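Local coordinates for ribosomal protein s2-related protein (Deinococcus radiodurans, PDB 2JH3) that binds a [4Fe-4S] cluster and has a chelatase-like fold, consistent with a possible role as a sirohydrochlorin ferrochelatase, at residues R4-I9 with L39-V44; S65-V70 with R108-T113; L146-R151 with P211-L216; A156-A161 with V173-E178. All blocks are in the same frame, centred on the assembly; numbering follows the deposited sequence.

Contact 1 of 4, residues R4-I9 with L39-V44; sequences RSLVLI and LPYDEV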
loop_
_atom_site.group_PDB
_atom_site.type_symbol
_atom_site.label_atom_id
_atom_site.label_comp_id
_atom_site.label_asym_id
_atom_site.label_seq_id
_atom_site.Cartn_x
_atom_site.Cartn_y
_atom_site.Cartn_z
ATOM N N ARG A 4 26.156 -26.271 -15.701
ATOM C CA ARG A 4 26.559 -25.024 -15.073
ATOM C C ARG A 4 25.607 -23.840 -15.202
ATOM O O ARG A 4 24.883 -23.713 -16.172
ATOM C CB ARG A 4 27.980 -24.639 -15.456
ATOM C CG ARG A 4 28.336 -24.574 -16.917
ATOM C CD ARG A 4 29.755 -23.932 -17.093
ATOM N NE ARG A 4 30.912 -24.787 -16.810
ATOM C CZ ARG A 4 32.105 -24.372 -16.303
ATOM N NH1 ARG A 4 32.333 -23.090 -15.940
ATOM N NH2 ARG A 4 33.093 -25.269 -16.105
ATOM N N SER A 5 25.629 -22.992 -14.173
ATOM C CA SER A 5 24.738 -21.818 -14.101
ATOM C C SER A 5 25.546 -20.519 -14.258
ATOM O O SER A 5 26.658 -20.356 -13.734
ATOM C CB SER A 5 23.974 -21.738 -12.726
ATOM O OG SER A 5 23.352 -22.971 -12.332
ATOM N N LEU A 6 24.945 -19.559 -14.932
ATOM C CA LEU A 6 25.568 -18.222 -15.044
ATOM C C LEU A 6 24.633 -17.289 -14.294
ATOM O O LEU A 6 23.444 -17.365 -14.474
ATOM C CB LEU A 6 25.629 -17.846 -16.510
ATOM C CG LEU A 6 26.143 -16.441 -16.829
ATOM C CD1 LEU A 6 27.590 -16.233 -16.287
ATOM C CD2 LEU A 6 26.098 -16.314 -18.307
ATOM N N VAL A 7 25.180 -16.477 -13.417
ATOM C CA VAL A 7 24.435 -15.474 -12.691
ATOM C C VAL A 7 24.962 -14.103 -13.062
ATOM O O VAL A 7 26.143 -13.837 -12.918
ATOM C CB VAL A 7 24.618 -15.644 -11.218
ATOM C CG1 VAL A 7 24.017 -14.478 -10.448
ATOM C CG2 VAL A 7 24.024 -16.991 -10.771
ATOM N N LEU A 8 24.091 -13.276 -13.641
ATOM C CA LEU A 8 24.381 -11.846 -13.890
ATOM C C LEU A 8 23.872 -10.922 -12.774
ATOM O O LEU A 8 22.679 -10.998 -12.360
ATOM C CB LEU A 8 23.779 -11.444 -15.240
ATOM C CG LEU A 8 24.172 -12.266 -16.456
ATOM C CD1 LEU A 8 23.642 -11.601 -17.682
ATOM C CD2 LEU A 8 25.650 -12.488 -16.555
ATOM N N ILE A 9 24.741 -10.027 -12.295
ATOM C CA ILE A 9 24.439 -9.118 -11.172
ATOM C C ILE A 9 24.388 -7.679 -11.620
ATOM O O ILE A 9 25.381 -7.133 -12.153
ATOM C CB ILE A 9 25.503 -9.129 -10.054
ATOM C CG1 ILE A 9 25.726 -10.533 -9.537
ATOM C CG2 ILE A 9 25.099 -8.189 -8.927
ATOM C CD1 ILE A 9 24.473 -11.154 -9.052
ATOM N N LEU A 39 25.214 -21.969 -26.125
ATOM C CA LEU A 39 25.612 -21.417 -24.810
ATOM C C LEU A 39 26.345 -22.451 -23.959
ATOM O O LEU A 39 25.838 -23.533 -23.766
ATOM C CB LEU A 39 24.399 -20.874 -24.019
ATOM C CG LEU A 39 24.729 -19.880 -22.867
ATOM C CD1 LEU A 39 25.075 -18.522 -23.439
ATOM C CD2 LEU A 39 23.591 -19.726 -21.883
ATOM N N PRO A 40 27.508 -22.101 -23.394
ATOM C CA PRO A 40 28.198 -22.958 -22.429
ATOM C C PRO A 40 27.623 -22.977 -20.989
ATOM O O PRO A 40 28.356 -23.342 -20.035
ATOM C CB PRO A 40 29.613 -22.379 -22.389
ATOM C CG PRO A 40 29.515 -21.040 -22.924
ATOM C CD PRO A 40 28.238 -20.848 -23.629
ATOM N N TYR A 41 26.336 -22.642 -20.836
ATOM C CA TYR A 41 25.669 -22.573 -19.516
ATOM C C TYR A 41 24.310 -23.151 -19.687
ATOM O O TYR A 41 23.694 -22.956 -20.733
ATOM C CB TYR A 41 25.599 -21.105 -19.049
ATOM C CG TYR A 41 26.969 -20.612 -18.728
ATOM C CD1 TYR A 41 27.721 -19.874 -19.652
ATOM C CD2 TYR A 41 27.556 -20.972 -17.537
ATOM C CE1 TYR A 41 29.029 -19.509 -19.347
ATOM C CE2 TYR A 41 28.818 -20.571 -17.219
ATOM C CZ TYR A 41 29.560 -19.905 -18.131
ATOM O OH TYR A 41 30.833 -19.572 -17.703
ATOM N N ASP A 42 23.830 -23.858 -18.674
ATOM C CA ASP A 42 22.497 -24.481 -18.744
ATOM C C ASP A 42 21.331 -23.633 -18.218
ATOM O O ASP A 42 20.172 -24.035 -18.389
ATOM C CB ASP A 42 22.537 -25.807 -17.993
ATOM C CG ASP A 42 23.635 -26.703 -18.570
ATOM O OD1 ASP A 42 23.330 -27.287 -19.616
ATOM O OD2 ASP A 42 24.784 -26.659 -18.047
ATOM N N GLU A 43 21.649 -22.487 -17.608
ATOM C CA GLU A 43 20.700 -21.502 -17.176
ATOM C C GLU A 43 21.418 -20.156 -16.989
ATOM O O GLU A 43 22.659 -20.120 -16.816
ATOM C CB GLU A 43 20.007 -21.924 -15.865
ATOM C CG GLU A 43 20.824 -21.691 -14.608
ATOM C CD GLU A 43 20.087 -22.060 -13.373
ATOM O OE1 GLU A 43 18.839 -22.139 -13.428
ATOM O OE2 GLU A 43 20.743 -22.289 -12.350
ATOM N N VAL A 44 20.628 -19.080 -17.053
ATOM C CA VAL A 44 21.097 -17.702 -16.831
ATOM C C VAL A 44 20.123 -17.044 -15.860
ATOM O O VAL A 44 18.890 -17.002 -16.082
ATOM C CB VAL A 44 21.212 -16.904 -18.140
ATOM C CG1 VAL A 44 21.773 -15.539 -17.902
ATOM C CG2 VAL A 44 22.061 -17.662 -19.169
#

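Contact 2 of 4, residues S65-V70 with R108-T113; sequences SDVTVV and RRVRYT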
loop_
_atom_site.group_PDB
_atom_site.type_symbol
_atom_site.label_atom_id
_atom_site.label_comp_id
_atom_site.label_asym_id
_atom_site.label_seq_id
_atom_site.Cartn_x
_atom_site.Cartn_y
_atom_site.Cartn_z
ATOM N N SER A 65 25.564 -26.903 -9.405
ATOM C CA SER A 65 26.538 -26.884 -8.318
ATOM C C SER A 65 27.812 -26.172 -8.743
ATOM O O SER A 65 28.756 -26.044 -7.965
ATOM C CB SER A 65 26.871 -28.337 -7.909
ATOM O OG SER A 65 27.439 -29.047 -9.006
ATOM N N ASP A 66 27.818 -25.721 -9.990
ATOM C CA ASP A 66 28.882 -24.915 -10.580
ATOM C C ASP A 66 28.301 -23.600 -11.080
ATOM O O ASP A 66 27.460 -23.571 -11.977
ATOM C CB ASP A 66 29.514 -25.663 -11.755
ATOM C CG ASP A 66 30.687 -24.901 -12.388
ATOM O OD1 ASP A 66 31.842 -25.289 -12.083
ATOM O OD2 ASP A 66 30.471 -23.952 -13.204
ATOM N N VAL A 67 28.741 -22.508 -10.473
ATOM C CA VAL A 67 28.152 -21.186 -10.787
ATOM C C VAL A 67 29.212 -20.136 -11.085
ATOM O O VAL A 67 30.280 -20.102 -10.450
ATOM C CB VAL A 67 27.170 -20.748 -9.649
ATOM C CG1 VAL A 67 27.865 -20.475 -8.436
ATOM C CG2 VAL A 67 26.346 -19.491 -10.037
ATOM N N THR A 68 28.945 -19.333 -12.112
ATOM C CA THR A 68 29.825 -18.210 -12.483
ATOM C C THR A 68 28.964 -16.966 -12.273
ATOM O O THR A 68 27.815 -16.913 -12.768
ATOM C CB THR A 68 30.301 -18.306 -13.971
ATOM O OG1 THR A 68 30.949 -19.539 -14.174
ATOM C CG2 THR A 68 31.280 -17.186 -14.300
ATOM N N VAL A 69 29.496 -16.019 -11.517
ATOM C CA VAL A 69 28.793 -14.783 -11.198
ATOM C C VAL A 69 29.550 -13.632 -11.870
ATOM O O VAL A 69 30.692 -13.355 -11.492
ATOM C CB VAL A 69 28.734 -14.554 -9.702
ATOM C CG1 VAL A 69 28.032 -13.296 -9.327
ATOM C CG2 VAL A 69 28.017 -15.762 -9.021
ATOM N N VAL A 70 28.886 -12.989 -12.818
ATOM C CA VAL A 70 29.456 -11.779 -13.486
ATOM C C VAL A 70 28.728 -10.488 -13.087
ATOM O O VAL A 70 27.525 -10.326 -13.379
ATOM C CB VAL A 70 29.382 -11.905 -15.018
ATOM C CG1 VAL A 70 30.016 -10.624 -15.759
ATOM C CG2 VAL A 70 30.085 -13.185 -15.505
ATOM N N ARG A 108 27.803 -25.413 -3.560
ATOM C CA ARG A 108 28.221 -24.904 -4.853
ATOM C C ARG A 108 29.660 -24.393 -4.901
ATOM O O ARG A 108 30.172 -23.814 -3.926
ATOM C CB ARG A 108 27.285 -23.778 -5.262
ATOM C CG ARG A 108 25.823 -24.177 -5.173
ATOM C CD ARG A 108 24.954 -23.134 -5.775
ATOM N NE ARG A 108 23.533 -23.489 -5.844
ATOM C CZ ARG A 108 22.682 -23.436 -4.816
ATOM N NH1 ARG A 108 23.133 -23.123 -3.612
ATOM N NH2 ARG A 108 21.385 -23.739 -4.989
ATOM N N ARG A 109 30.305 -24.645 -6.044
ATOM C CA ARG A 109 31.489 -23.930 -6.445
ATOM C C ARG A 109 31.091 -22.670 -7.209
ATOM O O ARG A 109 30.498 -22.731 -8.265
ATOM C CB ARG A 109 32.304 -24.780 -7.356
ATOM C CG ARG A 109 33.666 -24.243 -7.611
ATOM C CD ARG A 109 34.228 -24.972 -8.801
ATOM N NE ARG A 109 35.611 -24.604 -9.083
ATOM C CZ ARG A 109 36.003 -23.717 -10.005
ATOM N NH1 ARG A 109 35.111 -23.057 -10.752
ATOM N NH2 ARG A 109 37.313 -23.503 -10.187
ATOM N N VAL A 110 31.452 -21.538 -6.648
ATOM C CA VAL A 110 31.130 -20.235 -7.178
ATOM C C VAL A 110 32.430 -19.561 -7.596
ATOM O O VAL A 110 33.359 -19.451 -6.786
ATOM C CB VAL A 110 30.492 -19.354 -6.060
ATOM C CG1 VAL A 110 29.989 -18.045 -6.625
ATOM C CG2 VAL A 110 29.379 -20.130 -5.357
ATOM N N ARG A 111 32.439 -19.068 -8.820
ATOM C CA ARG A 111 33.495 -18.168 -9.341
ATOM C C ARG A 111 32.890 -16.781 -9.616
ATOM O O ARG A 111 31.966 -16.637 -10.414
ATOM C CB ARG A 111 34.072 -18.764 -10.621
ATOM C CG ARG A 111 35.293 -18.092 -11.131
ATOM C CD ARG A 111 35.940 -18.959 -12.253
ATOM N NE ARG A 111 36.120 -18.093 -13.401
ATOM C CZ ARG A 111 35.420 -18.149 -14.526
ATOM N NH1 ARG A 111 34.494 -19.082 -14.748
ATOM N NH2 ARG A 111 35.687 -17.242 -15.444
ATOM N N TYR A 112 33.423 -15.799 -8.922
ATOM C CA TYR A 112 33.065 -14.390 -9.029
ATOM C C TYR A 112 34.078 -13.687 -9.923
ATOM O O TYR A 112 35.288 -13.668 -9.630
ATOM C CB TYR A 112 33.019 -13.778 -7.633
ATOM C CG TYR A 112 32.646 -12.305 -7.555
ATOM C CD1 TYR A 112 31.347 -11.880 -7.789
ATOM C CD2 TYR A 112 33.589 -11.336 -7.238
ATOM C CE1 TYR A 112 30.996 -10.539 -7.688
ATOM C CE2 TYR A 112 33.229 -9.979 -7.141
ATOM C CZ TYR A 112 31.925 -9.603 -7.368
ATOM O OH TYR A 112 31.530 -8.274 -7.312
ATOM N N THR A 113 33.607 -13.170 -11.056
ATOM C CA THR A 113 34.521 -12.566 -12.038
ATOM C C THR A 113 34.730 -11.056 -11.785
ATOM O O THR A 113 34.072 -10.414 -10.946
ATOM C CB THR A 113 34.047 -12.747 -13.491
ATOM O OG1 THR A 113 32.937 -11.868 -13.800
ATOM C CG2 THR A 113 33.619 -14.175 -13.784
HETATM O O HOH W 1 32.327 -22.277 -11.063
#

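Contact 3 of 4, residues L146-R151 with P211-L216; sequences LLLAAR and PFLTHL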
loop_
_atom_site.group_PDB
_atom_site.type_symbol
_atom_site.label_atom_id
_atom_site.label_comp_id
_atom_site.label_asym_id
_atom_site.label_seq_id
_atom_site.Cartn_x
_atom_site.Cartn_y
_atom_site.Cartn_z
ATOM N N LEU A 146 34.003 10.497 -28.088
ATOM C CA LEU A 146 33.961 10.984 -26.722
ATOM C C LEU A 146 33.283 9.925 -25.839
ATOM O O LEU A 146 32.215 9.460 -26.164
ATOM C CB LEU A 146 33.132 12.279 -26.672
ATOM C CG LEU A 146 33.779 13.662 -26.821
ATOM C CD1 LEU A 146 35.132 13.665 -27.375
ATOM C CD2 LEU A 146 32.814 14.561 -27.607
ATOM N N LEU A 147 33.889 9.641 -24.689
ATOM C CA LEU A 147 33.409 8.617 -23.754
ATOM C C LEU A 147 32.995 9.319 -22.459
ATOM O O LEU A 147 33.835 9.891 -21.778
ATOM C CB LEU A 147 34.521 7.601 -23.452
ATOM C CG LEU A 147 35.121 6.913 -24.699
ATOM C CD1 LEU A 147 36.222 5.960 -24.330
ATOM C CD2 LEU A 147 34.070 6.223 -25.491
ATOM N N LEU A 148 31.708 9.245 -22.119
ATOM C CA LEU A 148 31.185 9.861 -20.897
ATOM C C LEU A 148 31.286 8.938 -19.646
ATOM O O LEU A 148 30.729 7.882 -19.645
ATOM C CB LEU A 148 29.743 10.237 -21.144
ATOM C CG LEU A 148 29.015 10.986 -20.046
ATOM C CD1 LEU A 148 29.631 12.378 -19.816
ATOM C CD2 LEU A 148 27.573 11.064 -20.417
ATOM N N ALA A 149 32.061 9.329 -18.638
ATOM C CA ALA A 149 32.031 8.697 -17.309
ATOM C C ALA A 149 31.123 9.396 -16.308
ATOM O O ALA A 149 30.989 10.631 -16.312
ATOM C CB ALA A 149 33.375 8.638 -16.741
ATOM N N ALA A 150 30.566 8.603 -15.390
ATOM C CA ALA A 150 29.614 9.102 -14.388
ATOM C C ALA A 150 30.274 9.978 -13.360
ATOM O O ALA A 150 29.703 10.981 -12.918
ATOM C CB ALA A 150 28.923 7.907 -13.685
ATOM N N ARG A 151 31.417 9.504 -12.927
ATOM C CA ARG A 151 32.258 10.076 -11.879
ATOM C C ARG A 151 33.713 10.027 -12.389
ATOM O O ARG A 151 34.054 9.247 -13.260
ATOM C CB ARG A 151 32.189 9.251 -10.570
ATOM C CZ ARG A 151 29.711 7.462 -6.984
ATOM N NH2 ARG A 151 28.600 6.848 -6.613
ATOM N N PRO A 211 28.173 7.285 -23.901
ATOM C CA PRO A 211 28.066 7.084 -22.484
ATOM C C PRO A 211 28.492 5.694 -22.018
ATOM O O PRO A 211 27.896 4.661 -22.458
ATOM C CB PRO A 211 26.572 7.325 -22.204
ATOM C CG PRO A 211 26.085 8.109 -23.408
ATOM C CD PRO A 211 26.843 7.489 -24.508
ATOM N N PHE A 212 29.544 5.655 -21.194
ATOM C CA PHE A 212 30.052 4.370 -20.591
ATOM C C PHE A 212 29.215 4.065 -19.342
ATOM O O PHE A 212 29.699 4.131 -18.243
ATOM C CB PHE A 212 31.509 4.490 -20.204
ATOM C CG PHE A 212 32.154 3.182 -19.848
ATOM C CD1 PHE A 212 32.324 2.203 -20.818
ATOM C CD2 PHE A 212 32.711 2.968 -18.578
ATOM C CE1 PHE A 212 32.980 0.995 -20.530
ATOM C CE2 PHE A 212 33.349 1.770 -18.307
ATOM C CZ PHE A 212 33.486 0.789 -19.303
ATOM N N LEU A 213 27.937 3.800 -19.575
ATOM C CA LEU A 213 26.907 3.616 -18.547
ATOM C C LEU A 213 26.085 2.371 -18.888
ATOM O O LEU A 213 25.844 2.069 -20.069
ATOM C CB LEU A 213 25.935 4.829 -18.603
ATOM C CG LEU A 213 26.171 6.113 -17.827
ATOM C CD1 LEU A 213 27.455 6.199 -17.112
ATOM C CD2 LEU A 213 25.920 7.296 -18.734
ATOM N N THR A 214 25.593 1.666 -17.860
ATOM C CA THR A 214 24.642 0.589 -18.131
ATOM C C THR A 214 23.349 1.165 -18.629
ATOM O O THR A 214 22.691 0.575 -19.490
ATOM C CB THR A 214 24.324 -0.266 -16.879
ATOM O OG1 THR A 214 23.950 0.596 -15.809
ATOM C CG2 THR A 214 25.518 -1.102 -16.472
ATOM N N HIS A 215 22.966 2.303 -18.067
ATOM C CA HIS A 215 21.690 2.942 -18.402
ATOM C C HIS A 215 21.796 4.423 -18.192
ATOM O O HIS A 215 22.784 4.932 -17.657
ATOM C CB HIS A 215 20.547 2.419 -17.507
ATOM C CG HIS A 215 20.830 2.612 -16.060
ATOM N ND1 HIS A 215 21.845 1.926 -15.412
ATOM C CD2 HIS A 215 20.314 3.465 -15.162
ATOM C CE1 HIS A 215 21.905 2.327 -14.156
ATOM N NE2 HIS A 215 20.993 3.270 -13.983
ATOM N N LEU A 216 20.730 5.107 -18.596
ATOM C CA LEU A 216 20.619 6.532 -18.376
ATOM C C LEU A 216 19.218 6.862 -17.884
ATOM O O LEU A 216 18.248 6.831 -18.654
ATOM C CB LEU A 216 20.949 7.271 -19.689
ATOM C CG LEU A 216 21.375 8.733 -19.548
ATOM C CD1 LEU A 216 22.611 8.875 -18.710
ATOM C CD2 LEU A 216 21.597 9.297 -20.923
HETATM O O HOH W 2 30.981 5.292 -16.249
#

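Contact 4 of 4, residues A156-A161 with V173-E178; sequences ALETHA and VEVVLE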
loop_
_atom_site.group_PDB
_atom_site.type_symbol
_atom_site.label_atom_id
_atom_site.label_comp_id
_atom_site.label_asym_id
_atom_site.label_seq_id
_atom_site.Cartn_x
_atom_site.Cartn_y
_atom_site.Cartn_z
ATOM N N ALA A 156 39.159 2.136 -15.365
ATOM C CA ALA A 156 38.915 1.091 -16.376
ATOM C C ALA A 156 38.571 1.723 -17.709
ATOM O O ALA A 156 39.037 1.276 -18.765
ATOM C CB ALA A 156 37.813 0.145 -15.925
ATOM N N LEU A 157 37.756 2.770 -17.691
ATOM C CA LEU A 157 37.407 3.425 -18.937
ATOM C C LEU A 157 38.626 4.060 -19.607
ATOM O O LEU A 157 38.755 4.029 -20.843
ATOM C CB LEU A 157 36.306 4.473 -18.713
ATOM C CG LEU A 157 35.942 5.324 -19.927
ATOM C CD1 LEU A 157 35.483 4.456 -21.026
ATOM C CD2 LEU A 157 34.873 6.354 -19.541
ATOM N N GLU A 158 39.505 4.643 -18.785
ATOM C CA GLU A 158 40.785 5.189 -19.280
ATOM C C GLU A 158 41.624 4.099 -19.975
ATOM O O GLU A 158 42.192 4.299 -21.051
ATOM C CB GLU A 158 41.554 5.820 -18.125
ATOM C CG GLU A 158 40.788 7.043 -17.479
ATOM C CD GLU A 158 40.821 8.346 -18.316
ATOM O OE1 GLU A 158 41.480 8.335 -19.396
ATOM O OE2 GLU A 158 40.195 9.384 -17.879
ATOM N N THR A 159 41.622 2.903 -19.416
ATOM C CA THR A 159 42.313 1.787 -20.111
ATOM C C THR A 159 41.719 1.538 -21.491
ATOM O O THR A 159 42.428 1.546 -22.486
ATOM C CB THR A 159 42.334 0.582 -19.202
ATOM O OG1 THR A 159 43.136 0.928 -18.066
ATOM C CG2 THR A 159 42.902 -0.638 -19.889
ATOM N N HIS A 160 40.401 1.445 -21.583
ATOM C CA HIS A 160 39.751 1.289 -22.870
ATOM C C HIS A 160 39.949 2.460 -23.844
ATOM O O HIS A 160 40.020 2.242 -25.069
ATOM C CB HIS A 160 38.256 1.094 -22.677
ATOM C CG HIS A 160 37.948 -0.104 -21.845
ATOM N ND1 HIS A 160 37.091 -0.072 -20.756
ATOM C CD2 HIS A 160 38.509 -1.330 -21.852
ATOM C CE1 HIS A 160 37.105 -1.263 -20.170
ATOM N NE2 HIS A 160 37.956 -2.040 -20.813
ATOM N N ALA A 161 39.906 3.685 -23.303
ATOM C CA ALA A 161 40.090 4.897 -24.144
ATOM C C ALA A 161 41.451 4.778 -24.858
ATOM O O ALA A 161 41.532 4.972 -26.075
ATOM C CB ALA A 161 39.978 6.143 -23.297
ATOM N N VAL A 173 40.352 9.970 -29.295
ATOM C CA VAL A 173 39.537 9.468 -28.158
ATOM C C VAL A 173 39.777 10.245 -26.878
ATOM O O VAL A 173 40.900 10.342 -26.375
ATOM C CB VAL A 173 39.735 7.926 -27.911
ATOM C CG1 VAL A 173 38.688 7.423 -26.907
ATOM C CG2 VAL A 173 39.588 7.144 -29.240
ATOM N N GLU A 174 38.692 10.802 -26.343
ATOM C CA GLU A 174 38.724 11.537 -25.048
ATOM C C GLU A 174 37.593 11.092 -24.071
ATOM O O GLU A 174 36.452 10.883 -24.498
ATOM C CB GLU A 174 38.562 13.042 -25.309
ATOM C CG GLU A 174 39.570 13.626 -26.336
ATOM C CD GLU A 174 41.014 13.508 -25.883
ATOM O OE1 GLU A 174 41.240 13.376 -24.644
ATOM O OE2 GLU A 174 41.919 13.525 -26.767
ATOM N N VAL A 175 37.921 11.035 -22.785
ATOM C CA VAL A 175 36.958 10.839 -21.681
ATOM C C VAL A 175 36.438 12.200 -21.212
ATOM O O VAL A 175 37.195 13.116 -21.095
ATOM C CB VAL A 175 37.621 10.073 -20.439
ATOM C CG1 VAL A 175 36.676 9.920 -19.259
ATOM C CG2 VAL A 175 38.175 8.703 -20.867
ATOM N N VAL A 176 35.143 12.321 -20.992
ATOM C CA VAL A 176 34.541 13.510 -20.391
ATOM C C VAL A 176 33.580 13.065 -19.267
ATOM O O VAL A 176 33.114 11.934 -19.278
ATOM C CB VAL A 176 33.788 14.383 -21.431
ATOM C CG1 VAL A 176 34.750 14.951 -22.417
ATOM C CG2 VAL A 176 32.793 13.609 -22.146
ATOM N N LEU A 177 33.244 13.980 -18.354
ATOM C CA LEU A 177 32.528 13.640 -17.141
ATOM C C LEU A 177 31.114 14.174 -17.105
ATOM O O LEU A 177 30.852 15.332 -17.500
ATOM C CB LEU A 177 33.246 14.224 -15.932
ATOM C CG LEU A 177 34.611 13.719 -15.528
ATOM C CD1 LEU A 177 34.803 14.140 -14.098
ATOM C CD2 LEU A 177 34.737 12.190 -15.654
ATOM N N GLU A 178 30.215 13.353 -16.562
ATOM C CA GLU A 178 28.876 13.807 -16.227
ATOM C C GLU A 178 28.964 15.065 -15.337
ATOM O O GLU A 178 29.923 15.240 -14.582
ATOM C CB GLU A 178 28.121 12.707 -15.503
ATOM C CG GLU A 178 27.376 11.756 -16.418
ATOM C CD GLU A 178 26.424 10.820 -15.662
ATOM O OE1 GLU A 178 26.769 10.385 -14.537
ATOM O OE2 GLU A 178 25.335 10.524 -16.191
#

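Contact 1 of 4, residues R4-I9 with L39-V44
Two hydrogen bonds grip Glu43 OE2, one from the hydroxyl of Ser5 and one from the backbone N of Ala63. Ser5 OG meets Glu43 OE2 at 2.7 Å on its anti lone pair, while Glu43 OE1 forms a salt bridge with Arg365, so this buried carboxylate probably stays ionised. Glu43 CG takes the crowded position between backbone N and carbonyl carbon (chi1 79°), and the extended chain beyond it carries the acid to Ser5, whose short side chain fits the buried spot. The segments belong to strands 5-10 and 43-48, which helix 18-35 connects in a beta-alpha-beta unit of the chelatase-like fold; Leu6 and Val44 pair in parallel, and Leu6 N reaches Glu43 O at 3.0 Å from above the carbonyl plane. Asp42 clasps the backbone of Arg4 twice: Arg4 N donates to Asp42 OD2 at 2.7 Å, and Asp42 N to Arg4 O at 2.7 Å, nearly along the C=O axis. Leu6 CB sits over one face of the Tyr41 ring in a CH-pi contact, 4.1 Å from its centroid. Arg4 CD comes obliquely to within 3.5 Å of Tyr41 CE2, its guanidinium plane turned 71° from the ring.

Contact 2 of 4, residues S65-V70 with R108-T113
Three pairs of side chains lie alongside each other and point the same way, while the pairs toward the far end cross. Val67 and Val110 run side by side, and their methyls Val67 CG1 and Val110 CG2 are tightly pressed at 3.4 Å; beta-branched valines suit this buried layer of extended chain. Val69 CG1, anti to the backbone N, meets the edge of the Tyr112 ring in its plane, 3.9 Å from Tyr112 CD1. On the other side of the sheet Asp66 and Arg109 also lie alongside, carboxylate and guanidinium planes nearly parallel, 7° apart, yet Asp66 OD1 stays 4.2 Å from Arg109 NH1, too far for a salt bridge. A water spans the strands instead, accepting from Arg109 NH1 and donating to Val67 O, which also takes the N-H of Arg111. Thr68 lies beside Arg111, whose guanidinium bonds to Ala261 O and Gly99 O. Thr113 crosses Thr68 at about a right angle, with Thr113 CG2 3.8 Å from Thr68 CG2, and places Thr113 OG1 3.6 Å from Val70 CG2; a glycine here would remove both contacts and would probably loosen the end of the strand pair. Five backbone hydrogen bonds make this a regular parallel pair within the mixed sheet of the first CbiX-related, chelatase-like alpha/beta unit. Strand 5-10 flanks 66-71, antiparallel strand 101-105 borders 108-112, and helix 253-262 packs on Thr68, Val70 and Thr113.

Contact 3 of 4, residues L146-R151 with P211-L216
The two backbones share a single parallel bridge, Leu148 with Pro211, closed by Phe212 N donating to Leu148 O at 3.0 Å in the carbonyl plane. Directly afterwards the second chain folds into an inverse gamma turn centred on Phe212, with a weak bond from Leu213 N to Pro211 O. Leu148, its CG anti to the backbone N (chi1 -176°), sets CB 3.8 Å from Pro211 CA and turns CD2 toward the proline ring, 4.3 Å from Pro211 CB. Leu213 is carried by the turn to cover the strand end, where Leu213 CD1 approaches Ala150 CB at 4.1 Å; the small alanine lets the leucine come close. The phenyl group of Phe212 leads away from Leu148 and packs on Leu157, Met122 and Ile126, a fitting place for a large aromatic side chain. A water donates to Phe212 O at 2.6 Å and is weakly bonded to Ala150 N. Farther along, Thr214 OG1 and His215 ND1 share a hydrogen bond of 2.5 Å. Neighbouring parallel strands that both give way to loops at their C-terminal ends, with helices packed against the sheet, are typical of the alpha/beta fold of chelatase-like domains.

Contact 4 of 4, residues A156-A161 with V173-E178
Apolar contacts carry most of this helix-on-strand interface, and no hydrogen bond crosses it. Val175 is the centre. Leu157, with CG anti to the backbone N (chi1 174°), reaches it tip to tip, Leu157 CD2 lying 4.0 Å from Val175 CG1. The other methyl, Val175 CG2, meets Ala161 CB at 4.0 Å, and the same Ala161 CB also lies 4.0 Å from Val173 CG1. The small alanine suits a place where its CB already touches both valines; a bulkier group would probably crowd them. Leu157 and Ala161 are four residues apart, about one turn of helix, so both face the sheet. The one charged side chain here, Glu158, also makes a van der Waals contact: it bends at chi2 (-75°) and crosses Val175 obliquely, laying its carboxylate against the methyl, with Glu158 OE1 3.6 Å from Val175 CG2. An alanine in place of Val175 would remove both methyls, and would probably leave Leu157, Ala161 and Glu158 less firmly packed on the strand. Helix 156-161 and strand 173-177 run nearly antiparallel, at 158°, with axes 8.8 Å apart. They are the second and third elements of a beta-alpha-beta unit whose first strand, 144-149, lies next to 172-177 in the sheet, where Leu147 touches Leu157, Ala161 and Val173, while Arg165, farther along the helix, bonds to Val173 O.

From the N terminus, contact 1 closes a loop of 29 residues, bringing strand 43-48 back beside strand 5-10 after helix 18-35. Contact 2 opens only later, closes the 37 residues between its segments and adds strand 108-112 to strand 66-71; the two contacts meet directly, since strands 5-10 and 66-71 are neighbours in one mixed sheet. Contact 3 then begins a second, fully parallel sheet, closing 59 residues to join strand 144-149 to the end of strand 207-211. Contact 4 closes a short loop of 11 within it, packing helix 155-167 on strand 172-177, the other neighbour of 144-149. The pairs belong to separate chelatase-like units, with the centres of contacts 1 and 3 about 27 Å apart.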